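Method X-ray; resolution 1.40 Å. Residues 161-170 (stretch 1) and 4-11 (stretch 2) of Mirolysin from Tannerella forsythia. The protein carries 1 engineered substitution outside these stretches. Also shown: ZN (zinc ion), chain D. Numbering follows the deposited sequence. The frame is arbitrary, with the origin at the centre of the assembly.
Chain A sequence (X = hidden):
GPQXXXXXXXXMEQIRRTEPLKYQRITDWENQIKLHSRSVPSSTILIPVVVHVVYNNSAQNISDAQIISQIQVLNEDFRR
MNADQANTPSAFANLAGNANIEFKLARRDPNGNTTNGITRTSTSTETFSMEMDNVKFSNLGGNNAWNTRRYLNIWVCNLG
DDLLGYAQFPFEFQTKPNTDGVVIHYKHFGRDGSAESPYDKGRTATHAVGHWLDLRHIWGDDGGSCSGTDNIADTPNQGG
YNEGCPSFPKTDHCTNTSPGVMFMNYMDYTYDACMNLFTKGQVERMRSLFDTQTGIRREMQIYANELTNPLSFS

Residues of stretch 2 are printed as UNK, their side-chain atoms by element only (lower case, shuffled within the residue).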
# COMPACT_ATOMS: atom_id res chain seq x y z
N ASP A 161 -6.04 0.14 18.98
CA ASP A 161 -5.96 1.58 19.23
C ASP A 161 -4.80 2.25 18.52
O ASP A 161 -4.82 3.48 18.35
CB ASP A 161 -5.82 1.85 20.73
CG ASP A 161 -7.02 1.49 21.59
OD1 ASP A 161 -6.94 1.66 22.83
OD2 ASP A 161 -8.05 1.04 21.03
N ASP A 162 -3.77 1.49 18.16
CA ASP A 162 -2.56 2.06 17.60
C ASP A 162 -2.44 1.91 16.07
O ASP A 162 -2.49 2.92 15.38
CB ASP A 162 -1.33 1.44 18.31
CG ASP A 162 -1.38 1.52 19.84
OD1 ASP A 162 -1.84 2.56 20.36
OD2 ASP A 162 -0.96 0.55 20.50
N LEU A 163 -2.33 0.68 15.56
CA LEU A 163 -2.03 0.32 14.18
C LEU A 163 -3.12 0.69 13.14
O LEU A 163 -4.27 0.29 13.26
CB LEU A 163 -1.75 -1.19 14.13
CG LEU A 163 -1.19 -1.77 12.83
CD1 LEU A 163 0.16 -1.17 12.50
CD2 LEU A 163 -1.04 -3.28 12.96
N LEU A 164 -2.72 1.42 12.08
CA LEU A 164 -3.66 1.80 11.01
C LEU A 164 -3.72 0.78 9.89
O LEU A 164 -4.76 0.66 9.22
CB LEU A 164 -3.30 3.17 10.39
CG LEU A 164 -3.28 4.40 11.31
CD1 LEU A 164 -3.02 5.64 10.51
CD2 LEU A 164 -4.57 4.57 12.08
N GLY A 165 -2.60 0.11 9.61
CA GLY A 165 -2.57 -0.84 8.52
C GLY A 165 -1.19 -1.44 8.35
O GLY A 165 -0.22 -0.96 8.96
N TYR A 166 -1.11 -2.49 7.53
CA TYR A 166 0.17 -3.09 7.19
C TYR A 166 0.06 -3.84 5.87
O TYR A 166 -1.03 -4.25 5.46
CB TYR A 166 0.72 -3.98 8.30
CG TYR A 166 -0.03 -5.27 8.55
CD1 TYR A 166 0.41 -6.47 7.99
CD2 TYR A 166 -1.10 -5.32 9.44
CE1 TYR A 166 -0.24 -7.67 8.27
CE2 TYR A 166 -1.74 -6.52 9.74
CZ TYR A 166 -1.29 -7.69 9.17
OH TYR A 166 -1.93 -8.88 9.44
N ALA A 167 1.19 -4.01 5.20
CA ALA A 167 1.24 -4.70 3.92
C ALA A 167 2.31 -5.74 3.93
O ALA A 167 3.29 -5.61 4.68
CB ALA A 167 1.56 -3.68 2.82
N GLN A 168 2.23 -6.68 3.01
CA GLN A 168 3.29 -7.64 2.81
C GLN A 168 4.06 -7.20 1.56
O GLN A 168 3.46 -6.92 0.53
CB GLN A 168 2.75 -9.09 2.69
CG GLN A 168 3.91 -10.08 2.68
CD GLN A 168 3.44 -11.50 2.73
OE1 GLN A 168 3.01 -11.98 3.76
NE2 GLN A 168 3.51 -12.19 1.60
N PHE A 169 5.40 -7.15 1.63
CA PHE A 169 6.21 -6.70 0.50
C PHE A 169 6.40 -7.78 -0.56
O PHE A 169 6.42 -8.97 -0.22
CB PHE A 169 7.60 -6.28 1.01
CG PHE A 169 7.62 -4.99 1.78
CD1 PHE A 169 7.67 -4.98 3.17
CD2 PHE A 169 7.61 -3.77 1.11
CE1 PHE A 169 7.63 -3.78 3.88
CE2 PHE A 169 7.62 -2.56 1.83
CZ PHE A 169 7.65 -2.58 3.20
N PRO A 170 6.66 -7.39 -1.83
CA PRO A 170 6.84 -8.39 -2.89
C PRO A 170 7.99 -9.37 -2.67
O PRO A 170 7.89 -10.50 -3.16
CB PRO A 170 7.14 -7.54 -4.13
CG PRO A 170 6.47 -6.23 -3.87
CD PRO A 170 6.57 -6.02 -2.39
N UNK A 4 0.81 8.80 11.90
CA UNK A 4 0.38 7.56 11.24
C UNK A 4 1.17 6.36 11.80
O UNK A 4 2.35 6.50 12.13
c UNK A 4 -1.49 7.78 6.64
c UNK A 4 0.56 7.71 9.71
c UNK A 4 0.46 6.45 8.87
n UNK A 4 -0.18 7.83 6.85
c UNK A 4 0.63 6.71 7.35
n UNK A 4 -2.13 8.84 6.17
n UNK A 4 -2.18 6.68 6.93
N UNK A 5 0.49 5.20 11.97
CA UNK A 5 1.12 3.96 12.42
C UNK A 5 1.05 2.97 11.28
O UNK A 5 0.06 2.93 10.54
o UNK A 5 -0.90 3.26 13.40
c UNK A 5 0.48 3.41 13.68
c UNK A 5 0.70 4.30 14.89
N UNK A 6 2.11 2.19 11.10
CA UNK A 6 2.21 1.25 10.00
C UNK A 6 3.05 0.08 10.40
O UNK A 6 4.09 0.27 11.03
c UNK A 6 2.78 1.97 8.78
s UNK A 6 3.05 0.91 7.34
N UNK A 7 2.64 -1.13 10.02
CA UNK A 7 3.41 -2.31 10.37
C UNK A 7 4.40 -2.72 9.30
O UNK A 7 4.93 -3.84 9.37
N UNK A 8 4.70 -1.85 8.31
CA UNK A 8 5.60 -2.20 7.23
C UNK A 8 6.86 -1.35 7.16
O UNK A 8 7.27 -0.93 6.09
o UNK A 8 3.81 -3.09 5.88
c UNK A 8 4.88 -2.16 5.89
N UNK A 9 7.51 -1.17 8.30
CA UNK A 9 8.79 -0.48 8.33
C UNK A 9 9.89 -1.47 7.95
O UNK A 9 9.82 -2.64 8.31
o UNK A 9 7.39 2.78 11.77
c UNK A 9 8.08 1.23 10.10
o UNK A 9 8.97 1.34 12.32
c UNK A 9 8.16 1.83 11.49
c UNK A 9 9.05 0.11 9.72
N UNK A 10 10.95 -0.98 7.28
CA UNK A 10 12.11 -1.78 6.92
C UNK A 10 13.37 -1.08 7.39
O UNK A 10 14.07 -0.43 6.61
c UNK A 10 12.20 -2.08 5.41
c UNK A 10 11.27 -3.10 3.30
c UNK A 10 11.11 -3.00 4.82
c UNK A 10 11.16 -4.42 5.42
N UNK A 11 13.65 -1.19 8.69
CA UNK A 11 14.85 -0.61 9.29
C UNK A 11 16.00 -1.54 9.00
O UNK A 11 16.16 -2.56 9.66
c UNK A 11 15.79 0.32 11.43
n UNK A 11 15.50 1.19 12.40
c UNK A 11 14.63 -0.37 10.79
o UNK A 11 16.95 0.11 11.06
ZN ZN D . 4.01 2.23 5.85

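Position 4 carries seven side-chain atoms: three carbons in a row, a nitrogen, and a carbon bearing two further nitrogens, and one of the two terminal nitrogens lies 3.8 Å from L164 CD1. This unbranched chain ending in a guanidinium is arginine, R4. The approach of its NH1 to L164 is a packing contact, while the guanidinium finds its hydrogen bonds elsewhere in the structure.

At position 5 the side chain is a single carbon bearing one oxygen and one carbon, and it points toward stretch 1. The oxygen sits 2.6 Å from D162 O and 2.9 Å from L164 N. A beta-branched side chain with one hydroxyl and one methyl identifies threonine, T5. OG1 donates to D162 O and accepts a weak hydrogen bond from L164 N, whose angle at the hydrogen is only 121°, so one hydroxyl ties into the backbone at both residues flanking L163.

Position 6 has one carbon followed by a sulfur, 2.2 Å from the zinc ion. This is cysteine, C6, whose SG shares the metal with three atoms from elsewhere in the structure and also accepts a hydrogen bond from the backbone N of position 8 at 3.4 Å. Its CB points away from stretch 1, but its CA makes a CH···O contact of 3.4 Å with G165 O.

Position 7 has no side-chain atoms and is therefore glycine, G7. Its CA is 3.8 Å from Y166 CB, and a CB built here would fall 3.0 Å from that same atom, a clash. G7 N also donates a hydrogen bond to G165 O at 3.1 Å.

Position 8 shows one carbon and one oxygen, the oxygen 2.8 Å from A167 O: serine, S8. Its OG donates to that carbonyl, and its own backbone O meets the F169 ring at the edge, 3.3 Å from CZ.

Position 9 has three carbons in line, the third carrying two oxygens. This carboxylate is glutamate, E9, which points away and does not touch stretch 1.

Position 10 has four carbons forked at the second, and one of the terminal carbons sits over a face of the F169 ring, 3.8 Å from its centroid. This is leucine, L10, whose CD1 makes a CH-pi contact there.

Position 11 has two carbons, the second bearing one oxygen and one nitrogen, the latter two told apart by element. It is asparagine, N11, out of reach of stretch 1 and serving as an N-cap.

The contact thus joins polar anchoring to apolar packing. T5, G7 and S8 hydrogen-bond to backbone atoms of D162 and L164, of G165 and of A167, respectively, L10 packs its CD1 over one face of the F169 ring, and C6 directs its sulfur to zinc.

Stretch 2, residues 4-11: RTCGSELN
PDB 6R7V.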